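Local coordinates for phenylacetic acid degradation protein PaaI (Thermus thermophilus HB8, PDB 1WN3), which probably hydrolyses acyl-CoA thioesters as a hot-dog-fold thioesterase of the PaaI family, and here holds hexanoyl-coenzyme A, at residues R92-R97 and G112-L117; A21-E26 and D48-L53. All blocks are in the same frame, centred on the assembly; numbering follows the deposited sequence.

Contact 1. Residues R92-R97 and G112-L117. With HXC (hexanoyl-coenzyme A), chain J.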
loop_
_atom_site.group_PDB
_atom_site.type_symbol
_atom_site.label_atom_id
_atom_site.label_comp_id
_atom_site.label_asym_id
_atom_site.label_seq_id
_atom_site.Cartn_x
_atom_site.Cartn_y
_atom_site.Cartn_z
ATOM N N ARG A 92 -2.292 -4.997 -19.527
ATOM C CA ARG A 92 -3.507 -4.775 -18.746
ATOM C C ARG A 92 -3.377 -3.871 -17.524
ATOM O O ARG A 92 -4.381 -3.467 -16.946
ATOM C CB ARG A 92 -4.110 -6.123 -18.324
ATOM C CG ARG A 92 -4.674 -6.930 -19.494
ATOM C CD ARG A 92 -5.755 -6.132 -20.222
ATOM N NE ARG A 92 -6.078 -6.683 -21.535
ATOM C CZ ARG A 92 -6.840 -6.067 -22.437
ATOM N NH1 ARG A 92 -7.362 -4.876 -22.167
ATOM N NH2 ARG A 92 -7.074 -6.637 -23.611
ATOM N N THR A 93 -2.153 -3.552 -17.123
ATOM C CA THR A 93 -1.959 -2.683 -15.969
ATOM C C THR A 93 -0.705 -1.843 -16.131
ATOM O O THR A 93 0.126 -2.107 -16.998
ATOM C CB THR A 93 -1.823 -3.488 -14.648
ATOM O OG1 THR A 93 -0.632 -4.280 -14.691
ATOM C CG2 THR A 93 -3.024 -4.401 -14.439
ATOM N N ALA A 94 -0.576 -0.824 -15.292
ATOM C CA ALA A 94 0.588 0.041 -15.326
ATOM C C ALA A 94 0.758 0.644 -13.944
ATOM O O ALA A 94 -0.217 0.870 -13.224
ATOM C CB ALA A 94 0.413 1.132 -16.375
ATOM N N THR A 95 2.001 0.904 -13.571
ATOM C CA THR A 95 2.279 1.459 -12.261
ATOM C C THR A 95 3.114 2.725 -12.372
ATOM O O THR A 95 4.036 2.807 -13.185
ATOM C CB THR A 95 2.992 0.410 -11.397
ATOM O OG1 THR A 95 2.150 -0.745 -11.287
ATOM C CG2 THR A 95 3.284 0.954 -10.008
ATOM N N TYR A 96 2.782 3.715 -11.551
ATOM C CA TYR A 96 3.487 4.985 -11.573
ATOM C C TYR A 96 3.921 5.462 -10.201
ATOM O O TYR A 96 3.239 5.235 -9.200
ATOM C CB TYR A 96 2.604 6.068 -12.206
ATOM C CG TYR A 96 2.140 5.727 -13.600
ATOM C CD1 TYR A 96 1.156 4.758 -13.814
ATOM C CD2 TYR A 96 2.727 6.328 -14.711
ATOM C CE1 TYR A 96 0.777 4.394 -15.098
ATOM C CE2 TYR A 96 2.355 5.972 -16.005
ATOM C CZ TYR A 96 1.385 5.006 -16.191
ATOM O OH TYR A 96 1.044 4.634 -17.468
ATOM N N ARG A 97 5.069 6.124 -10.167
ATOM C CA ARG A 97 5.573 6.706 -8.938
ATOM C C ARG A 97 5.344 8.200 -9.088
ATOM O O ARG A 97 5.656 8.776 -10.134
ATOM C CB ARG A 97 7.073 6.448 -8.754
ATOM C CG ARG A 97 7.733 7.463 -7.814
ATOM C CD ARG A 97 9.184 7.136 -7.458
ATOM N NE ARG A 97 10.045 6.921 -8.619
ATOM C CZ ARG A 97 10.426 5.721 -9.048
ATOM N NH1 ARG A 97 10.017 4.628 -8.409
ATOM N NH2 ARG A 97 11.226 5.608 -10.100
ATOM N N GLY A 112 1.066 4.226 -7.572
ATOM C CA GLY A 112 -0.233 3.804 -8.053
ATOM C C GLY A 112 -0.221 2.864 -9.238
ATOM O O GLY A 112 0.672 2.909 -10.088
ATOM N N THR A 113 -1.228 2.001 -9.279
ATOM C CA THR A 113 -1.378 1.049 -10.357
ATOM C C THR A 113 -2.755 1.211 -10.997
ATOM O O THR A 113 -3.763 1.328 -10.301
ATOM C CB THR A 113 -1.216 -0.388 -9.844
ATOM O OG1 THR A 113 0.122 -0.570 -9.363
ATOM C CG2 THR A 113 -1.497 -1.389 -10.954
ATOM N N VAL A 114 -2.788 1.234 -12.324
ATOM C CA VAL A 114 -4.044 1.372 -13.042
ATOM C C VAL A 114 -4.410 0.095 -13.768
ATOM O O VAL A 114 -3.573 -0.781 -13.995
ATOM C CB VAL A 114 -4.001 2.494 -14.114
ATOM C CG1 VAL A 114 -3.855 3.852 -13.455
ATOM C CG2 VAL A 114 -2.860 2.234 -15.101
ATOM N N PHE A 115 -5.684 0.011 -14.122
ATOM C CA PHE A 115 -6.232 -1.107 -14.866
ATOM C C PHE A 115 -6.493 -0.470 -16.234
ATOM O O PHE A 115 -7.187 0.542 -16.327
ATOM C CB PHE A 115 -7.530 -1.570 -14.196
ATOM C CG PHE A 115 -8.257 -2.652 -14.941
ATOM C CD1 PHE A 115 -9.020 -2.352 -16.068
ATOM C CD2 PHE A 115 -8.205 -3.969 -14.500
ATOM C CE1 PHE A 115 -9.723 -3.350 -16.744
ATOM C CE2 PHE A 115 -8.903 -4.977 -15.168
ATOM C CZ PHE A 115 -9.665 -4.666 -16.293
ATOM N N ARG A 116 -5.915 -1.036 -17.287
ATOM C CA ARG A 116 -6.086 -0.475 -18.625
ATOM C C ARG A 116 -7.302 -1.043 -19.346
ATOM O O ARG A 116 -7.278 -2.180 -19.812
ATOM C CB ARG A 116 -4.815 -0.713 -19.448
ATOM C CG ARG A 116 -3.565 -0.117 -18.807
ATOM C CD ARG A 116 -2.338 -0.324 -19.674
ATOM N NE ARG A 116 -2.486 0.337 -20.968
ATOM C CZ ARG A 116 -1.675 0.155 -22.005
ATOM N NH1 ARG A 116 -0.645 -0.675 -21.913
ATOM N NH2 ARG A 116 -1.896 0.811 -23.135
ATOM N N LEU A 117 -8.363 -0.243 -19.433
ATOM C CA LEU A 117 -9.603 -0.663 -20.082
ATOM C C LEU A 117 -9.379 -1.089 -21.527
ATOM O O LEU A 117 -8.603 -0.402 -22.217
ATOM C CB LEU A 117 -10.629 0.475 -20.039
ATOM C CG LEU A 117 -11.120 0.920 -18.656
ATOM C CD1 LEU A 117 -11.987 2.168 -18.780
ATOM C CD2 LEU A 117 -11.907 -0.214 -18.013
HETATM C C2 HXC J . -21.499 2.305 -13.473
HETATM C C4 HXC J . -19.845 0.556 -13.528
HETATM C C5 HXC J . -19.314 1.116 -14.731
HETATM C C6 HXC J . -19.930 2.254 -15.226
HETATM C C8 HXC J . -18.164 -0.626 -14.215
HETATM N N9 HXC J . -19.078 -0.558 -13.234
HETATM N N7 HXC J . -18.242 0.339 -15.142
HETATM N N3 HXC J . -20.911 1.187 -12.967
HETATM N N1 HXC J . -20.998 2.841 -14.617
HETATM N N6 HXC J . -19.427 2.792 -16.374
HETATM C "C1'" HXC J . -19.088 -1.567 -12.175
HETATM C "C2'" HXC J . -19.709 -2.939 -12.456
HETATM O "O2'" HXC J . -21.127 -2.824 -12.642
HETATM C "C3'" HXC J . -19.391 -3.647 -11.142
HETATM O "O3'" HXC J . -20.264 -3.213 -10.064
HETATM C "C4'" HXC J . -17.940 -3.164 -10.937
HETATM O "O4'" HXC J . -17.894 -1.829 -11.434
HETATM C "C5'" HXC J . -16.858 -4.027 -11.654
HETATM O "O5'" HXC J . -16.894 -4.012 -13.121
HETATM P P1 HXC J . -16.792 -5.288 -14.020
HETATM O O11 HXC J . -17.924 -5.202 -15.065
HETATM O O12 HXC J . -16.826 -6.598 -13.185
HETATM O O6 HXC J . -15.459 -5.250 -14.833
HETATM P P2 HXC J . -13.975 -5.094 -14.349
HETATM O O21 HXC J . -13.111 -4.963 -15.631
HETATM O O22 HXC J . -13.599 -6.356 -13.551
HETATM O O7 HXC J . -13.741 -3.824 -13.454
HETATM C CPB HXC J . -12.396 -3.478 -12.985
HETATM C CPA HXC J . -12.321 -1.961 -12.778
HETATM C CP7 HXC J . -13.418 -1.686 -11.723
HETATM C CP9 HXC J . -12.575 -1.343 -14.182
HETATM C CP8 HXC J . -10.901 -1.589 -12.310
HETATM O OP3 HXC J . -13.061 -2.316 -10.485
HETATM C CP6 HXC J . -13.752 -0.221 -11.464
HETATM O OP2 HXC J . -14.556 0.390 -12.161
HETATM N NP2 HXC J . -13.090 0.307 -10.416
HETATM C CP5 HXC J . -13.291 1.694 -10.021
HETATM C CP4 HXC J . -12.284 2.644 -10.655
HETATM C CP3 HXC J . -12.457 4.015 -10.040
HETATM O OP1 HXC J . -13.567 4.500 -9.836
HETATM N NP1 HXC J . -11.276 4.601 -9.754
HETATM C CP2 HXC J . -11.009 5.915 -9.153
HETATM C CP1 HXC J . -11.824 7.054 -9.767
HETATM S S HXC J . -11.633 7.310 -11.598
HETATM P P3 HXC J . -21.314 -4.264 -9.553
HETATM O O31 HXC J . -20.643 -5.645 -9.282
HETATM O O32 HXC J . -22.410 -4.419 -10.645
HETATM O O33 HXC J . -21.883 -3.698 -8.226
HETATM C CM1 HXC J . -9.999 6.996 -12.244
HETATM C CM2 HXC J . -9.695 7.262 -13.696
HETATM C CM3 HXC J . -8.741 8.465 -13.797
HETATM O OM2 HXC J . -9.119 6.594 -11.497
HETATM C CM4 HXC J . -9.438 9.787 -13.438
HETATM C CM5 HXC J . -8.785 10.547 -12.258
HETATM C CM6 HXC J . -9.135 10.010 -10.885
#
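The carbonyl oxygen of A94 is gripped twice by the opposite strand: V114 N donates to A94 O over 2.7 Å, and T113 CA, carrying a weaker C-H donor, lies 3.1 Å from the same A94 O. G112 O is held likewise, by Y96 N and the CA of T95. These bonds build the antiparallel hairpin of strands 93-102 and 105-116, whose short segments run at 155°. A94/V114 and Y96/G112 are its hydrogen-bonded pairs.

Between them lies the non-hydrogen-bonded pair T95/T113, where the CA atoms come within 4.1 Å and the side chains cross obliquely. Each threonine sets its hydroxyl opposite its own carbonyl carbon (chi1 -59° and -64°), so T95 OG1 meets T113 OG1 at 2.8 Å in a hydrogen bond in which either may donate. Threonine suits both places, since its branched CB fits a strand while the hydroxyl finds a mate. A valine in place of T95 would probably leave the T113 hydroxyl without this partner and set a methyl against it.

On the other face A94 CB rests 3.7 Å from V114 CG2, and the Y96 ring turns its edge to that methyl; glycine opposite Y96 adds no bulk there. Toward the strand ends F115 offers the bound ligand a flat apolar surface: HXC CPB sits over the ring centre, 4.3 Å above its plane, while CZ of F115 approaches phosphate oxygen O21 of HXC. R92 N of the third subunit hydrogen-bonds to this ligand.

The hairpin lies between strands 79-89, beside 93-102, and 61-70, beside 105-116. Y96 and V114 face helix 40-55, packing on F51 and S55, while T95 and T113 face F71 and R67 of the second subunit.

Contact 2. Residues A21-E26 and D48-L53. With HXC (hexanoyl-coenzyme A), chain J.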
loop_
_atom_site.group_PDB
_atom_site.type_symbol
_atom_site.label_atom_id
_atom_site.label_comp_id
_atom_site.label_asym_id
_atom_site.label_seq_id
_atom_site.Cartn_x
_atom_site.Cartn_y
_atom_site.Cartn_z
ATOM N N ALA A 21 3.557 13.074 -16.400
ATOM C CA ALA A 21 2.830 14.324 -16.231
ATOM C C ALA A 21 3.313 15.083 -14.997
ATOM O O ALA A 21 3.768 14.486 -14.020
ATOM C CB ALA A 21 1.341 14.042 -16.106
ATOM N N VAL A 22 3.220 16.406 -15.057
ATOM C CA VAL A 22 3.605 17.248 -13.937
ATOM C C VAL A 22 2.433 18.172 -13.636
ATOM O O VAL A 22 1.970 18.904 -14.515
ATOM C CB VAL A 22 4.850 18.097 -14.254
ATOM C CG1 VAL A 22 5.191 18.972 -13.065
ATOM C CG2 VAL A 22 6.028 17.196 -14.584
ATOM N N VAL A 23 1.943 18.111 -12.404
ATOM C CA VAL A 23 0.824 18.934 -11.970
ATOM C C VAL A 23 1.310 19.843 -10.845
ATOM O O VAL A 23 2.088 19.423 -9.983
ATOM C CB VAL A 23 -0.349 18.055 -11.458
ATOM C CG1 VAL A 23 -1.473 18.934 -10.905
ATOM C CG2 VAL A 23 -0.872 17.185 -12.596
ATOM N N ALA A 24 0.858 21.091 -10.855
ATOM C CA ALA A 24 1.267 22.040 -9.829
ATOM C C ALA A 24 0.074 22.687 -9.153
ATOM O O ALA A 24 -1.009 22.787 -9.732
ATOM C CB ALA A 24 2.156 23.111 -10.435
ATOM N N GLY A 25 0.287 23.127 -7.919
ATOM C CA GLY A 25 -0.765 23.778 -7.165
ATOM C C GLY A 25 -0.196 24.508 -5.963
ATOM O O GLY A 25 1.021 24.548 -5.759
ATOM N N GLU A 26 -1.083 25.096 -5.167
ATOM C CA GLU A 26 -0.678 25.819 -3.970
ATOM C C GLU A 26 -1.670 25.500 -2.861
ATOM O O GLU A 26 -2.872 25.461 -3.089
ATOM C CB GLU A 26 -0.662 27.330 -4.234
ATOM C CG GLU A 26 -0.225 28.173 -3.035
ATOM C CD GLU A 26 -0.197 29.664 -3.342
ATOM O OE1 GLU A 26 0.159 30.457 -2.448
ATOM O OE2 GLU A 26 -0.530 30.045 -4.482
ATOM N N ASP A 48 -2.556 12.060 -7.154
ATOM C CA ASP A 48 -3.475 11.189 -7.881
ATOM C C ASP A 48 -3.820 11.789 -9.244
ATOM O O ASP A 48 -4.027 11.060 -10.216
ATOM C CB ASP A 48 -4.756 10.974 -7.073
ATOM C CG ASP A 48 -5.758 10.098 -7.792
ATOM O OD1 ASP A 48 -5.491 8.895 -7.971
ATOM O OD2 ASP A 48 -6.819 10.615 -8.187
ATOM N N SER A 49 -3.876 13.118 -9.314
ATOM C CA SER A 49 -4.184 13.797 -10.570
ATOM C C SER A 49 -3.070 13.600 -11.597
ATOM O O SER A 49 -3.343 13.360 -12.769
ATOM C CB SER A 49 -4.411 15.292 -10.332
ATOM O OG SER A 49 -5.586 15.492 -9.568
ATOM N N ALA A 50 -1.820 13.705 -11.154
ATOM C CA ALA A 50 -0.678 13.512 -12.046
ATOM C C ALA A 50 -0.681 12.062 -12.533
ATOM O O ALA A 50 -0.445 11.786 -13.708
ATOM C CB ALA A 50 0.619 13.817 -11.307
ATOM N N PHE A 51 -0.958 11.150 -11.602
ATOM C CA PHE A 51 -1.024 9.706 -11.848
ATOM C C PHE A 51 -2.076 9.389 -12.911
ATOM O O PHE A 51 -1.816 8.641 -13.854
ATOM C CB PHE A 51 -1.340 9.015 -10.505
ATOM C CG PHE A 51 -1.926 7.625 -10.614
ATOM C CD1 PHE A 51 -1.220 6.586 -11.212
ATOM C CD2 PHE A 51 -3.152 7.336 -10.009
ATOM C CE1 PHE A 51 -1.719 5.277 -11.198
ATOM C CE2 PHE A 51 -3.667 6.030 -9.984
ATOM C CZ PHE A 51 -2.947 4.998 -10.577
ATOM N N ALA A 52 -3.260 9.970 -12.758
ATOM C CA ALA A 52 -4.352 9.759 -13.700
ATOM C C ALA A 52 -3.991 10.263 -15.094
ATOM O O ALA A 52 -4.244 9.590 -16.088
ATOM C CB ALA A 52 -5.588 10.471 -13.216
ATOM N N LEU A 53 -3.409 11.455 -15.155
ATOM C CA LEU A 53 -3.021 12.043 -16.425
ATOM C C LEU A 53 -1.916 11.237 -17.105
ATOM O O LEU A 53 -2.013 10.913 -18.291
ATOM C CB LEU A 53 -2.572 13.491 -16.217
ATOM C CG LEU A 53 -3.709 14.462 -15.872
ATOM C CD1 LEU A 53 -3.145 15.806 -15.438
ATOM C CD2 LEU A 53 -4.615 14.632 -17.084
HETATM C C2 HXC J . -21.499 2.305 -13.473
HETATM C C4 HXC J . -19.845 0.556 -13.528
HETATM C C5 HXC J . -19.314 1.116 -14.731
HETATM C C6 HXC J . -19.930 2.254 -15.226
HETATM C C8 HXC J . -18.164 -0.626 -14.215
HETATM N N9 HXC J . -19.078 -0.558 -13.234
HETATM N N7 HXC J . -18.242 0.339 -15.142
HETATM N N3 HXC J . -20.911 1.187 -12.967
HETATM N N1 HXC J . -20.998 2.841 -14.617
HETATM N N6 HXC J . -19.427 2.792 -16.374
HETATM C "C1'" HXC J . -19.088 -1.567 -12.175
HETATM C "C2'" HXC J . -19.709 -2.939 -12.456
HETATM O "O2'" HXC J . -21.127 -2.824 -12.642
HETATM C "C3'" HXC J . -19.391 -3.647 -11.142
HETATM O "O3'" HXC J . -20.264 -3.213 -10.064
HETATM C "C4'" HXC J . -17.940 -3.164 -10.937
HETATM O "O4'" HXC J . -17.894 -1.829 -11.434
HETATM C "C5'" HXC J . -16.858 -4.027 -11.654
HETATM O "O5'" HXC J . -16.894 -4.012 -13.121
HETATM P P1 HXC J . -16.792 -5.288 -14.020
HETATM O O11 HXC J . -17.924 -5.202 -15.065
HETATM O O12 HXC J . -16.826 -6.598 -13.185
HETATM O O6 HXC J . -15.459 -5.250 -14.833
HETATM P P2 HXC J . -13.975 -5.094 -14.349
HETATM O O21 HXC J . -13.111 -4.963 -15.631
HETATM O O22 HXC J . -13.599 -6.356 -13.551
HETATM O O7 HXC J . -13.741 -3.824 -13.454
HETATM C CPB HXC J . -12.396 -3.478 -12.985
HETATM C CPA HXC J . -12.321 -1.961 -12.778
HETATM C CP7 HXC J . -13.418 -1.686 -11.723
HETATM C CP9 HXC J . -12.575 -1.343 -14.182
HETATM C CP8 HXC J . -10.901 -1.589 -12.310
HETATM O OP3 HXC J . -13.061 -2.316 -10.485
HETATM C CP6 HXC J . -13.752 -0.221 -11.464
HETATM O OP2 HXC J . -14.556 0.390 -12.161
HETATM N NP2 HXC J . -13.090 0.307 -10.416
HETATM C CP5 HXC J . -13.291 1.694 -10.021
HETATM C CP4 HXC J . -12.284 2.644 -10.655
HETATM C CP3 HXC J . -12.457 4.015 -10.040
HETATM O OP1 HXC J . -13.567 4.500 -9.836
HETATM N NP1 HXC J . -11.276 4.601 -9.754
HETATM C CP2 HXC J . -11.009 5.915 -9.153
HETATM C CP1 HXC J . -11.824 7.054 -9.767
HETATM S S HXC J . -11.633 7.310 -11.598
HETATM P P3 HXC J . -21.314 -4.264 -9.553
HETATM O O31 HXC J . -20.643 -5.645 -9.282
HETATM O O32 HXC J . -22.410 -4.419 -10.645
HETATM O O33 HXC J . -21.883 -3.698 -8.226
HETATM C CM1 HXC J . -9.999 6.996 -12.244
HETATM C CM2 HXC J . -9.695 7.262 -13.696
HETATM C CM3 HXC J . -8.741 8.465 -13.797
HETATM O OM2 HXC J . -9.119 6.594 -11.497
HETATM C CM4 HXC J . -9.438 9.787 -13.438
HETATM C CM5 HXC J . -8.785 10.547 -12.258
HETATM C CM6 HXC J . -9.135 10.010 -10.885
#
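V23 turns its CG1 anti to the backbone N (chi1 176°), which carries the other branch, CG2, to the helix, and L53 meets that methyl by holding CG opposite its own carbonyl carbon and extending the chain to CD1. V23 CG2 then sits 3.7 Å from A50 CA and 3.9 Å from L53 CD1, with the A50 methyl beside it, so one valine branch touches two side chains about one helical turn apart.

Two residues earlier on the same face of the strand, A21 points its only side-chain atom at the next part of the helix. A21 CB lies 4.0 Å from L53 CB and rests 3.7 Å from the backbone oxygen of A50, while the A50 methyl fits between V23 and A82 and A84 of strand 79-89. With small residues at A21 and A50, the strand and helix segments approach within 7.5 Å, axis to axis, at 151°. The beta-branched V23 suits a strand, and its CG2 reaches both A50 and L53.

This is the hot-dog arrangement: helix 40-55 lies along the concave face of the curved sheet. M6 of helix 4-8 packs on V23, S49 and L53. Another side of the helix meets the acyl chain of hexanoyl-coenzyme A, where A52 CB is 3.8 Å from HXC CM3 and D48 OD2 is 3.6 Å from HXC CM6.

Methyl groups of the strand meet alanine and leucine side chains and the helix backbone, and the polar end of S49 is satisfied within the helix by A45 O. The join between 21-26 and 48-53 therefore probably rests on close fit and burial of apolar groups, not on directional bonds.

The centres of the two contacts are 15 Å apart, and contact 2 closes along the chain before contact 1 opens. Both involve the same antiparallel sheet: contact 2 lays helix 40-55 on strand 20-26, and contact 1 pairs strands 93-102 and 105-116 further across it, with strand 79-89 lying between. F51 of the helix ties them together, its side chain turned from strand 20-26 and packed against Y96, G112 and V114. Hexanoyl-coenzyme A touches both, its pantetheine and phosphate region at F115 and its acyl chain at D48 and A52, so one ligand reaches from the end of strand 105-116 to the central helix, consistent with an acyl-CoA thioesterase.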